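Local coordinates for tudor domain-containing protein 1 (PDB 4B9W), which helps silence transposable elements through piRNAs during spermatogenesis, its third extended Tudor domain binding Piwi peptides with dimethylated arginine, at residues D46-S51 and W82-V87; T144-A149 and E194-R199; V134-Q137 and H142-K145. One frame throughout, in Å; residues are numbered along the deposited sequence.

Interaction 1 of 3, residues D46-S51 and W82-V87; sequences DDLNQS and WYRALV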
ATOM      1  N   ASP A  46       2.945 -26.754  -2.115  1.00 20.53           N
ATOM      2  CA  ASP A  46       3.963 -27.358  -3.014  1.00 21.84           C
ATOM      3  C   ASP A  46       3.334 -28.059  -4.219  1.00 21.08           C
ATOM      4  O   ASP A  46       3.778 -27.895  -5.356  1.00 19.89           O
ATOM      5  CB  ASP A  46       4.805 -28.408  -2.273  1.00 24.65           C
ATOM      6  CG  ASP A  46       5.836 -27.805  -1.342  1.00 27.06           C
ATOM      7  OD1 ASP A  46       6.266 -26.649  -1.561  1.00 28.97           O
ATOM      8  OD2 ASP A  46       6.239 -28.513  -0.382  1.00 30.49           O
ATOM      9  N   ASP A  47       2.298 -28.851  -3.975  1.00 20.74           N
ATOM     10  CA  ASP A  47       1.662 -29.587  -5.071  1.00 20.90           C
ATOM     11  C   ASP A  47       0.995 -28.664  -6.101  1.00 19.60           C
ATOM     12  O   ASP A  47       1.112 -28.888  -7.311  1.00 18.81           O
ATOM     13  CB  ASP A  47       0.667 -30.607  -4.520  1.00 22.62           C
ATOM     14  CG  ASP A  47       1.359 -31.757  -3.786  1.00 24.09           C
ATOM     15  OD1 ASP A  47       2.447 -32.193  -4.238  1.00 25.29           O
ATOM     16  OD2 ASP A  47       0.822 -32.214  -2.757  1.00 25.19           O
ATOM     17  N   LEU A  48       0.309 -27.632  -5.615  1.00 18.71           N
ATOM     18  CA  LEU A  48      -0.330 -26.641  -6.473  1.00 18.00           C
ATOM     19  C   LEU A  48       0.705 -25.915  -7.323  1.00 17.73           C
ATOM     20  O   LEU A  48       0.511 -25.723  -8.522  1.00 17.44           O
ATOM     21  CB  LEU A  48      -1.128 -25.637  -5.635  1.00 18.42           C
ATOM     22  CG  LEU A  48      -1.695 -24.422  -6.385  1.00 18.48           C
ATOM     23  CD1 LEU A  48      -2.627 -24.873  -7.501  1.00 17.25           C
ATOM     24  CD2 LEU A  48      -2.391 -23.463  -5.438  1.00 17.01           C
ATOM     25  N   ASN A  49       1.799 -25.503  -6.686  1.00 17.65           N
ATOM     26  CA  ASN A  49       2.881 -24.781  -7.356  1.00 17.31           C
ATOM     27  C   ASN A  49       3.551 -25.609  -8.430  1.00 18.67           C
ATOM     28  O   ASN A  49       3.902 -25.099  -9.503  1.00 18.64           O
ATOM     29  CB  ASN A  49       3.921 -24.310  -6.333  1.00 16.59           C
ATOM     30  CG  ASN A  49       3.404 -23.159  -5.478  1.00 16.08           C
ATOM     31  OD1 ASN A  49       2.450 -22.472  -5.860  1.00 14.50           O
ATOM     32  ND2 ASN A  49       4.020 -22.958  -4.306  1.00 15.78           N
ATOM     33  N   GLN A  50       3.729 -26.894  -8.146  1.00 20.05           N
ATOM     34  CA  GLN A  50       4.197 -27.818  -9.156  1.00 21.34           C
ATOM     35  C   GLN A  50       3.205 -27.826 -10.321  1.00 20.93           C
ATOM     36  O   GLN A  50       3.594 -27.704 -11.477  1.00 21.17           O
ATOM     37  CB  GLN A  50       4.372 -29.218  -8.557  1.00 23.40           C
ATOM     38  CG  GLN A  50       4.723 -30.278  -9.582  1.00 25.17           C
ATOM     39  CD  GLN A  50       5.903 -29.877 -10.421  1.00 26.15           C
ATOM     40  OE1 GLN A  50       7.001 -29.749  -9.896  1.00 29.22           O
ATOM     41  NE2 GLN A  50       5.686 -29.652 -11.732  1.00 26.17           N
ATOM     42  N   SER A  51       1.921 -27.935 -10.016  1.00 21.49           N
ATOM     43  CA  SER A  51       0.910 -27.954 -11.066  1.00 22.04           C
ATOM     44  C   SER A  51       0.889 -26.651 -11.862  1.00 21.41           C
ATOM     45  O   SER A  51       0.599 -26.670 -13.053  1.00 21.93           O
ATOM     46  CB  SER A  51      -0.476 -28.250 -10.496  1.00 22.40           C
ATOM     47  OG  SER A  51      -0.562 -29.601 -10.078  1.00 24.22           O
ATOM     48  N   TRP A  82       6.380 -19.710 -11.423  1.00 12.33           N
ATOM     49  CA  TRP A  82       5.054 -19.092 -11.415  1.00 12.12           C
ATOM     50  C   TRP A  82       4.310 -19.308 -10.100  1.00 12.08           C
ATOM     51  O   TRP A  82       4.408 -20.361  -9.471  1.00 11.99           O
ATOM     52  CB  TRP A  82       4.266 -19.596 -12.596  1.00 12.30           C
ATOM     53  CG  TRP A  82       4.893 -19.169 -13.904  1.00 12.40           C
ATOM     54  CD1 TRP A  82       6.050 -19.674 -14.513  1.00 12.46           C
ATOM     55  CD2 TRP A  82       4.431 -18.102 -14.803  1.00 12.73           C
ATOM     56  NE1 TRP A  82       6.318 -19.018 -15.681  1.00 12.57           N
ATOM     57  CE2 TRP A  82       5.390 -18.064 -15.921  1.00 12.81           C
ATOM     58  CE3 TRP A  82       3.381 -17.193 -14.780  1.00 12.65           C
ATOM     59  CZ2 TRP A  82       5.254 -17.174 -16.973  1.00 12.74           C
ATOM     60  CZ3 TRP A  82       3.252 -16.299 -15.852  1.00 12.89           C
ATOM     61  CH2 TRP A  82       4.159 -16.301 -16.925  1.00 12.94           C
ATOM     62  N   TYR A  83       3.582 -18.298  -9.639  1.00 11.13           N
ATOM     63  CA  TYR A  83       2.759 -18.475  -8.454  1.00 10.91           C
ATOM     64  C   TYR A  83       1.406 -17.800  -8.634  1.00 10.54           C
ATOM     65  O   TYR A  83       1.202 -17.033  -9.569  1.00 10.16           O
ATOM     66  CB  TYR A  83       3.465 -17.892  -7.231  1.00 11.33           C
ATOM     67  CG  TYR A  83       4.775 -18.574  -6.908  1.00 11.64           C
ATOM     68  CD1 TYR A  83       4.798 -19.730  -6.153  1.00 11.69           C
ATOM     69  CD2 TYR A  83       5.989 -18.061  -7.381  1.00 12.08           C
ATOM     70  CE1 TYR A  83       5.981 -20.374  -5.861  1.00 12.26           C
ATOM     71  CE2 TYR A  83       7.193 -18.692  -7.087  1.00 12.44           C
ATOM     72  CZ  TYR A  83       7.178 -19.845  -6.317  1.00 12.43           C
ATOM     73  OH  TYR A  83       8.349 -20.498  -6.012  1.00 12.93           O
ATOM     74  N   ARG A  84       0.501 -18.085  -7.705  1.00 10.52           N
ATOM     75  CA  ARG A  84      -0.807 -17.454  -7.671  1.00 10.80           C
ATOM     76  C   ARG A  84      -0.665 -15.999  -7.259  1.00 10.53           C
ATOM     77  O   ARG A  84       0.189 -15.659  -6.439  1.00 10.42           O
ATOM     78  CB  ARG A  84      -1.728 -18.185  -6.712  1.00 11.14           C
ATOM     79  CG  ARG A  84      -1.954 -19.650  -7.091  1.00 11.28           C
ATOM     80  CD  ARG A  84      -3.144 -20.229  -6.380  1.00 11.56           C
ATOM     81  NE  ARG A  84      -2.927 -20.404  -4.940  1.00 11.80           N
ATOM     82  CZ  ARG A  84      -3.851 -20.863  -4.104  1.00 11.89           C
ATOM     83  NH1 ARG A  84      -5.057 -21.185  -4.553  1.00 11.83           N
ATOM     84  NH2 ARG A  84      -3.583 -20.981  -2.804  1.00 12.01           N
ATOM     85  N   ALA A  85      -1.490 -15.146  -7.851  1.00 10.31           N
ATOM     86  CA  ALA A  85      -1.413 -13.725  -7.597  1.00 10.02           C
ATOM     87  C   ALA A  85      -2.761 -13.036  -7.859  1.00 10.34           C
ATOM     88  O   ALA A  85      -3.642 -13.593  -8.515  1.00  9.49           O
ATOM     89  CB  ALA A  85      -0.326 -13.126  -8.464  1.00  9.90           C
ATOM     90  N   LEU A  86      -2.911 -11.836  -7.277  1.00 10.92           N
ATOM     91  CA  LEU A  86      -3.981 -10.907  -7.561  1.00 11.37           C
ATOM     92  C   LEU A  86      -3.380  -9.617  -8.120  1.00 11.88           C
ATOM     93  O   LEU A  86      -2.354  -9.115  -7.621  1.00 11.59           O
ATOM     94  CB  LEU A  86      -4.785 -10.573  -6.285  1.00 11.84           C
ATOM     95  CG  LEU A  86      -5.753 -11.589  -5.692  1.00 11.68           C
ATOM     96  CD1 LEU A  86      -6.162 -11.150  -4.276  1.00 11.72           C
ATOM     97  CD2 LEU A  86      -6.987 -11.801  -6.577  1.00 11.78           C
ATOM     98  N   VAL A  87      -4.032  -9.067  -9.143  1.00 12.13           N
ATOM     99  CA  VAL A  87      -3.651  -7.771  -9.683  1.00 12.36           C
ATOM    100  C   VAL A  87      -3.898  -6.681  -8.619  1.00 13.11           C
ATOM    101  O   VAL A  87      -5.027  -6.482  -8.147  1.00 13.29           O
ATOM    102  CB  VAL A  87      -4.413  -7.481 -10.992  1.00 12.21           C
ATOM    103  CG1 VAL A  87      -4.143  -6.068 -11.499  1.00 12.40           C
ATOM    104  CG2 VAL A  87      -4.040  -8.516 -12.047  1.00 11.62           C
TER
HETATM  105  O   HOH W   1       1.229 -19.799  -5.402  1.00  7.25           O
HETATM  106  O   HOH W   2       5.346 -22.801  -9.919  1.00 15.25           O
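Leu-48 has CG anti to the backbone N (chi1 172°), which sends CD2 over one face of the Arg-84 guanidinium. Asn-49 turns the other way: CG stands anti to the carbonyl carbon (chi1 -72°), and its amide reaches the edge of the Tyr-83 ring. Leu-48 CD2 sits offset toward the rim of the guanidinium. The amide plane of Asn-49 is nearly perpendicular to the ring, with ND2 in the ring plane, 3.6 Å from Tyr-83 CE1. Here helix 41-57 of the extended Tudor domain lies against strand 81-90 of the Tudor barrel. Tyr-83 also packs on the modified side chain of the bound peptide and meets Tyr-103 edge-to-face, consistent with a place in the aromatic cage. Its OH bonds to Asp-79. The Arg-84 guanidinium has a salt bridge to Asp-102 and hydrogen bonds to the carbonyls of Leu-124 and Phe-121, which probably hold the group's plane in place. No direct hydrogen bond joins helix and strand. One water links Asn-49 OD1 to Arg-84 N, 3.0 Å from each, and a second donates to the carbonyl oxygens of Asn-49 and Trp-82, 2.7 Å from each.

Interaction 2 of 3, residues T144-A149 and E194-R199; sequences TKEATA and EQLVLR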
ATOM      1  N   THR A 144      10.267   1.382  13.367  1.00 16.41           N
ATOM      2  CA  THR A 144      11.673   1.618  13.019  1.00 15.96           C
ATOM      3  C   THR A 144      12.285   0.383  12.346  1.00 16.01           C
ATOM      4  O   THR A 144      11.796  -0.727  12.558  1.00 15.51           O
ATOM      5  CB  THR A 144      12.504   1.963  14.268  1.00 15.87           C
ATOM      6  OG1 THR A 144      12.411   0.890  15.219  1.00 15.45           O
ATOM      7  CG2 THR A 144      12.018   3.278  14.901  1.00 14.96           C
ATOM      8  N   LYS A 145      13.322   0.591  11.519  1.00 15.83           N
ATOM      9  CA  LYS A 145      14.152  -0.498  10.973  1.00 15.94           C
ATOM     10  C   LYS A 145      14.684  -1.401  12.083  1.00 15.76           C
ATOM     11  O   LYS A 145      14.700  -2.624  11.954  1.00 15.28           O
ATOM     12  CB  LYS A 145      15.374   0.056  10.234  1.00 16.53           C
ATOM     13  CG  LYS A 145      15.120   0.671   8.884  1.00 16.41           C
ATOM     14  CD  LYS A 145      16.438   1.045   8.203  1.00 16.49           C
ATOM     15  CE  LYS A 145      17.087   2.283   8.801  1.00 16.70           C
ATOM     16  NZ  LYS A 145      18.235   2.751   7.981  1.00 16.57           N
ATOM     17  N   GLU A 146      15.149  -0.777  13.157  1.00 16.01           N
ATOM     18  CA  GLU A 146      15.660  -1.493  14.351  1.00 16.01           C
ATOM     19  C   GLU A 146      14.611  -2.413  14.959  1.00 14.35           C
ATOM     20  O   GLU A 146      14.902  -3.566  15.242  1.00 12.95           O
ATOM     21  CB  GLU A 146      16.173  -0.494  15.431  1.00 17.65           C
ATOM     22  CG  GLU A 146      17.250  -1.051  16.373  1.00 18.97           C
ATOM     23  CD  GLU A 146      17.556  -0.142  17.576  1.00 21.00           C
ATOM     24  OE1 GLU A 146      17.065   1.007  17.622  1.00 22.09           O
ATOM     25  OE2 GLU A 146      18.290  -0.578  18.498  1.00 23.01           O
ATOM     26  N   ALA A 147      13.388  -1.905  15.161  1.00 13.35           N
ATOM     27  CA  ALA A 147      12.292  -2.738  15.699  1.00 12.10           C
ATOM     28  C   ALA A 147      11.990  -3.876  14.726  1.00 11.45           C
ATOM     29  O   ALA A 147      11.809  -5.039  15.118  1.00 10.79           O
ATOM     30  CB  ALA A 147      11.051  -1.908  15.968  1.00 11.53           C
ATOM     31  N   THR A 148      11.983  -3.560  13.440  1.00 11.41           N
ATOM     32  CA  THR A 148      11.683  -4.580  12.430  1.00 11.23           C
ATOM     33  C   THR A 148      12.802  -5.630  12.312  1.00 11.39           C
ATOM     34  O   THR A 148      12.524  -6.833  12.266  1.00 11.78           O
ATOM     35  CB  THR A 148      11.312  -3.922  11.082  1.00 11.15           C
ATOM     36  OG1 THR A 148      10.134  -3.116  11.268  1.00 10.78           O
ATOM     37  CG2 THR A 148      11.036  -4.973  10.024  1.00 11.03           C
ATOM     38  N   ALA A 149      14.056  -5.198  12.305  1.00 11.58           N
ATOM     39  CA  ALA A 149      15.178  -6.138  12.228  1.00 12.08           C
ATOM     40  C   ALA A 149      15.310  -7.007  13.498  1.00 12.74           C
ATOM     41  O   ALA A 149      15.702  -8.198  13.434  1.00 12.71           O
ATOM     42  CB  ALA A 149      16.474  -5.401  11.916  1.00 12.25           C
ATOM     43  N   GLU A 194      13.169  -4.543  25.153  1.00 27.08           N
ATOM     44  CA  GLU A 194      14.304  -3.900  24.492  1.00 27.85           C
ATOM     45  C   GLU A 194      14.027  -2.444  24.111  1.00 27.18           C
ATOM     46  O   GLU A 194      14.872  -1.806  23.491  1.00 28.64           O
ATOM     47  CB  GLU A 194      14.670  -4.658  23.225  1.00 29.33           C
ATOM     48  CG  GLU A 194      14.915  -6.146  23.425  1.00 31.77           C
ATOM     49  CD  GLU A 194      16.344  -6.553  23.227  1.00 32.56           C
ATOM     50  OE1 GLU A 194      17.234  -5.745  23.566  1.00 36.02           O
ATOM     51  OE2 GLU A 194      16.566  -7.677  22.743  1.00 32.62           O
ATOM     52  N   GLN A 195      12.848  -1.931  24.454  1.00 25.52           N
ATOM     53  CA  GLN A 195      12.490  -0.521  24.235  1.00 26.09           C
ATOM     54  C   GLN A 195      12.248  -0.183  22.757  1.00 23.09           C
ATOM     55  O   GLN A 195      12.179   0.984  22.397  1.00 22.01           O
ATOM     56  CB  GLN A 195      13.564   0.427  24.801  1.00 28.47           C
ATOM     57  CG  GLN A 195      14.195   0.021  26.124  1.00 31.22           C
ATOM     58  CD  GLN A 195      13.392   0.489  27.307  1.00 33.77           C
ATOM     59  OE1 GLN A 195      12.790  -0.320  28.008  1.00 38.38           O
ATOM     60  NE2 GLN A 195      13.364   1.804  27.531  1.00 32.73           N
ATOM     61  N   LEU A 196      12.081  -1.203  21.920  1.00 20.81           N
ATOM     62  CA  LEU A 196      11.926  -1.019  20.487  1.00 19.61           C
ATOM     63  C   LEU A 196      10.475  -0.746  20.097  1.00 19.93           C
ATOM     64  O   LEU A 196      10.210  -0.217  19.009  1.00 19.91           O
ATOM     65  CB  LEU A 196      12.416  -2.246  19.744  1.00 18.69           C
ATOM     66  CG  LEU A 196      13.852  -2.651  20.044  1.00 17.97           C
ATOM     67  CD1 LEU A 196      14.204  -3.890  19.252  1.00 16.58           C
ATOM     68  CD2 LEU A 196      14.814  -1.502  19.735  1.00 18.69           C
ATOM     69  N   VAL A 197       9.541  -1.117  20.971  1.00 19.44           N
ATOM     70  CA  VAL A 197       8.109  -0.866  20.740  1.00 18.75           C
ATOM     71  C   VAL A 197       7.427  -0.565  22.075  1.00 18.80           C
ATOM     72  O   VAL A 197       7.991  -0.799  23.137  1.00 20.01           O
ATOM     73  CB  VAL A 197       7.409  -2.045  20.035  1.00 17.97           C
ATOM     74  CG1 VAL A 197       8.166  -2.477  18.783  1.00 17.46           C
ATOM     75  CG2 VAL A 197       7.242  -3.213  20.987  1.00 17.27           C
ATOM     76  N   LEU A 198       6.225  -0.024  22.017  1.00 19.36           N
ATOM     77  CA  LEU A 198       5.508   0.366  23.219  1.00 19.84           C
ATOM     78  C   LEU A 198       4.326  -0.551  23.412  1.00 18.87           C
ATOM     79  O   LEU A 198       3.755  -1.008  22.430  1.00 18.65           O
ATOM     80  CB  LEU A 198       5.010   1.810  23.127  1.00 20.45           C
ATOM     81  CG  LEU A 198       6.002   2.927  23.435  1.00 21.27           C
ATOM     82  CD1 LEU A 198       5.218   4.219  23.563  1.00 20.32           C
ATOM     83  CD2 LEU A 198       6.798   2.624  24.701  1.00 21.94           C
ATOM     84  N   ARG A 199       3.967  -0.790  24.677  1.00 18.48           N
ATOM     85  CA  ARG A 199       2.735  -1.501  25.029  1.00 19.61           C
ATOM     86  C   ARG A 199       1.534  -0.842  24.375  1.00 19.45           C
ATOM     87  O   ARG A 199       1.491   0.366  24.213  1.00 19.10           O
ATOM     88  CB  ARG A 199       2.491  -1.504  26.549  1.00 19.63           C
ATOM     89  CG  ARG A 199       3.484  -2.293  27.376  1.00 19.62           C
ATOM     90  CD  ARG A 199       3.015  -2.400  28.831  1.00 20.20           C
ATOM     91  NE  ARG A 199       1.834  -3.262  28.981  1.00 21.05           N
ATOM     92  CZ  ARG A 199       1.826  -4.560  29.297  1.00 21.18           C
ATOM     93  NH1 ARG A 199       2.941  -5.223  29.515  1.00 22.05           N
ATOM     94  NH2 ARG A 199       0.667  -5.214  29.381  1.00 22.79           N
TER
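Ala-147 and Leu-196 meet where the backbones come closest, with their CA atoms 5.1 Å apart. The methyl of Ala-147 lies 4.0 Å from Leu-196 CB. It also rests 3.6 Å from Leu-196 O, a packing contact and not a hydrogen bond. Val-197 adds its CG1, 4.1 Å from Ala-147 CB. With only a methyl at Ala-147, the chain after helix 187-193 comes close to the helix backbone, and Leu-196 CD1 lies near Glu-146 O and Ala-147 CA. The other methyl, CD2, reaches the end of Glu-146, 3.7 Å from CD. Both carboxylate oxygens are about equally near this methyl. The Glu-146 side chain runs extended beyond CG and crosses Leu-196 at about a right angle. Glu-146 is exposed to solvent.

The next shell sets these groups in place. Thr-144 is the N-cap of helix 145-155. Its OG1 accepts from Ala-147 N at 3.0 Å, with an N-H...O angle of 156°, so the alanine sits in a capped first turn. On the other side, helix 187-193 ends in a Schellman motif at Gln-195, whose phi is 72°. The turn delivers Leu-196 to the helix, and its side chain sets out toward Ala-147. Val-197 is held by a backbone bond to Leu-191 and packs on Leu-191, Ile-192 and Trp-143.

Farther out, Lys-145 and Thr-148 pack on an aromatic side chain of the bound peptide. Lys-145 NZ also bonds to Ala-66 O of the second subunit. A capped helix start thus packs against a Schellman-ended helix and its outgoing chain, in the part of the extended Tudor domain that probably corresponds to the staphylococcal-nuclease-like, OB-type fold.

Interaction 3 of 3, residues V134-Q137 and H142-K145; sequences VDIQ and HWTK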
ATOM      1  N   VAL A 134      -0.060  -8.561  18.497  1.00 15.76           N
ATOM      2  CA  VAL A 134      -0.999  -7.797  19.308  1.00 16.46           C
ATOM      3  C   VAL A 134      -0.274  -7.136  20.481  1.00 16.62           C
ATOM      4  O   VAL A 134       0.841  -7.524  20.849  1.00 17.09           O
ATOM      5  CB  VAL A 134      -2.175  -8.646  19.806  1.00 16.22           C
ATOM      6  CG1 VAL A 134      -3.001  -9.124  18.617  1.00 16.10           C
ATOM      7  CG2 VAL A 134      -1.681  -9.794  20.676  1.00 15.51           C
ATOM      8  N   ASP A 135      -0.927  -6.125  21.032  1.00 18.17           N
ATOM      9  CA  ASP A 135      -0.549  -5.495  22.306  1.00 18.31           C
ATOM     10  C   ASP A 135       0.751  -4.664  22.237  1.00 17.87           C
ATOM     11  O   ASP A 135       1.356  -4.372  23.278  1.00 17.39           O
ATOM     12  CB  ASP A 135      -0.463  -6.521  23.462  1.00 19.57           C
ATOM     13  CG  ASP A 135      -1.791  -7.272  23.725  1.00 20.19           C
ATOM     14  OD1 ASP A 135      -2.867  -6.843  23.250  1.00 21.25           O
ATOM     15  OD2 ASP A 135      -1.729  -8.305  24.419  1.00 20.50           O
ATOM     16  N   ILE A 136       1.132  -4.242  21.029  1.00 17.30           N
ATOM     17  CA  ILE A 136       2.246  -3.294  20.832  1.00 17.46           C
ATOM     18  C   ILE A 136       1.953  -2.208  19.783  1.00 17.90           C
ATOM     19  O   ILE A 136       1.042  -2.327  18.984  1.00 18.66           O
ATOM     20  CB  ILE A 136       3.541  -4.020  20.427  1.00 17.03           C
ATOM     21  CG1 ILE A 136       3.330  -4.797  19.111  1.00 16.88           C
ATOM     22  CG2 ILE A 136       4.017  -4.942  21.547  1.00 15.70           C
ATOM     23  CD1 ILE A 136       4.603  -5.073  18.358  1.00 16.58           C
ATOM     24  N   GLN A 137       2.749  -1.149  19.813  1.00 19.29           N
ATOM     25  CA  GLN A 137       2.624  -0.013  18.896  1.00 20.16           C
ATOM     26  C   GLN A 137       4.009   0.654  18.758  1.00 20.54           C
ATOM     27  O   GLN A 137       4.848   0.519  19.651  1.00 20.81           O
ATOM     28  CB  GLN A 137       1.595   0.994  19.450  1.00 20.31           C
ATOM     29  CG  GLN A 137       1.981   1.613  20.804  1.00 19.92           C
ATOM     30  CD  GLN A 137       0.914   2.549  21.347  1.00 20.80           C
ATOM     31  OE1 GLN A 137       0.306   3.305  20.594  1.00 20.21           O
ATOM     32  NE2 GLN A 137       0.671   2.491  22.658  1.00 21.37           N
ATOM     33  N   HIS A 142       5.766   5.234  13.491  1.00 26.45           N
ATOM     34  CA  HIS A 142       6.256   4.390  12.419  1.00 24.23           C
ATOM     35  C   HIS A 142       7.124   3.354  13.024  1.00 20.55           C
ATOM     36  O   HIS A 142       7.881   3.640  13.939  1.00 17.40           O
ATOM     37  CB  HIS A 142       7.074   5.215  11.417  1.00 25.79           C
ATOM     38  CG  HIS A 142       6.272   6.270  10.682  1.00 27.83           C
ATOM     39  ND1 HIS A 142       5.373   5.963   9.722  1.00 29.30           N
ATOM     40  CD2 HIS A 142       6.269   7.663  10.795  1.00 29.15           C
ATOM     41  CE1 HIS A 142       4.821   7.098   9.243  1.00 30.54           C
ATOM     42  NE2 HIS A 142       5.369   8.139   9.899  1.00 30.53           N
ATOM     43  N   TRP A 143       7.003   2.134  12.516  1.00 18.53           N
ATOM     44  CA  TRP A 143       7.910   1.053  12.887  1.00 17.92           C
ATOM     45  C   TRP A 143       9.320   1.351  12.436  1.00 16.94           C
ATOM     46  O   TRP A 143       9.559   1.563  11.245  1.00 17.96           O
ATOM     47  CB  TRP A 143       7.442  -0.253  12.251  1.00 16.66           C
ATOM     48  CG  TRP A 143       6.060  -0.658  12.668  1.00 16.02           C
ATOM     49  CD1 TRP A 143       4.907  -0.659  11.888  1.00 15.43           C
ATOM     50  CD2 TRP A 143       5.626  -1.140  13.990  1.00 15.42           C
ATOM     51  NE1 TRP A 143       3.830  -1.106  12.610  1.00 15.27           N
ATOM     52  CE2 TRP A 143       4.194  -1.417  13.874  1.00 15.73           C
ATOM     53  CE3 TRP A 143       6.258  -1.368  15.203  1.00 15.04           C
ATOM     54  CZ2 TRP A 143       3.450  -1.895  14.947  1.00 15.72           C
ATOM     55  CZ3 TRP A 143       5.501  -1.850  16.264  1.00 15.20           C
ATOM     56  CH2 TRP A 143       4.129  -2.105  16.138  1.00 15.44           C
ATOM     57  N   THR A 144      10.267   1.382  13.367  1.00 16.41           N
ATOM     58  CA  THR A 144      11.673   1.618  13.019  1.00 15.96           C
ATOM     59  C   THR A 144      12.285   0.383  12.346  1.00 16.01           C
ATOM     60  O   THR A 144      11.796  -0.727  12.558  1.00 15.51           O
ATOM     61  CB  THR A 144      12.504   1.963  14.268  1.00 15.87           C
ATOM     62  OG1 THR A 144      12.411   0.890  15.219  1.00 15.45           O
ATOM     63  CG2 THR A 144      12.018   3.278  14.901  1.00 14.96           C
ATOM     64  N   LYS A 145      13.322   0.591  11.519  1.00 15.83           N
ATOM     65  CA  LYS A 145      14.152  -0.498  10.973  1.00 15.94           C
ATOM     66  C   LYS A 145      14.684  -1.401  12.083  1.00 15.76           C
ATOM     67  O   LYS A 145      14.700  -2.624  11.954  1.00 15.28           O
ATOM     68  CB  LYS A 145      15.374   0.056  10.234  1.00 16.53           C
ATOM     69  CG  LYS A 145      15.120   0.671   8.884  1.00 16.41           C
ATOM     70  CD  LYS A 145      16.438   1.045   8.203  1.00 16.49           C
ATOM     71  CE  LYS A 145      17.087   2.283   8.801  1.00 16.70           C
ATOM     72  NZ  LYS A 145      18.235   2.751   7.981  1.00 16.57           N
TER
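Trp-143 meets Ile-136 and Gln-137 with the far corner of its six-membered ring. Ile-136 CD1 lies 3.7 Å from Trp-143 CH2 and 3.9 Å from CZ3. The methylene Ile-136 CG1 is a little farther from CH2. At Gln-137 it is the backbone that touches: Trp-143 CH2 is 3.8 Å from Gln-137 CA, and CZ3 is at the same distance from Gln-137 C. The isoleucine and tryptophan side chains cross at about a right angle. Both Ile-136 CD1 and Gln-137 CA come at the ring from oblique directions.

Ile-136 holds CG1 between its backbone N and carbonyl carbon (chi1 60°), and this rotation swings CD1 to the indole. The isoleucine is buried, and it also packs on Val-197 and on Ser-188 and Ile-192 of helix 187-193, which continue the same apolar patch.

The other side is looser. The CB of Gln-137 points away from the loop, and Gln-137 CB stays 5.2 Å from Trp-143 CH2. Its NE2 instead bonds to the carbonyl of Arg-199, alongside the backbone pairing of strand 136-137 with strand 198-199. Trp-143 is only partly exposed and also packs on the backbone of the bound peptide, while the flanking His-142 and Lys-145 turn to the second subunit.

The contact closes a short loop between strand 136-137 and helix 145-155. The tryptophan links the short strand to the peptide-facing side. No hydrogen bond crosses between the two segments. The six-membered end of the indole lies against a methyl and a stretch of backbone, so the hold rests on apolar and van der Waals contact.

Interaction 1 joins helix 41-57 to the Tudor barrel, while interactions 2 and 3 lie on the opposite side of the chain's centre, with nearest atoms about 22 Å away. Interactions 2 and 3 are neighbours, their centres about 6 Å apart. They share Thr-144 and Lys-145, and their strands, 136-137 and 198-199, pair in one small sheet, where Leu-198 N lies 2.8 Å from Gln-137 O. All three are partly buried. Interaction 1 is the most polar, using waters, an amide and a guanidinium. Interaction 2 is mostly apolar with an exposed carboxylate at one side, and interaction 3 is apolar across its segments. Residues of each also touch the bound peptide.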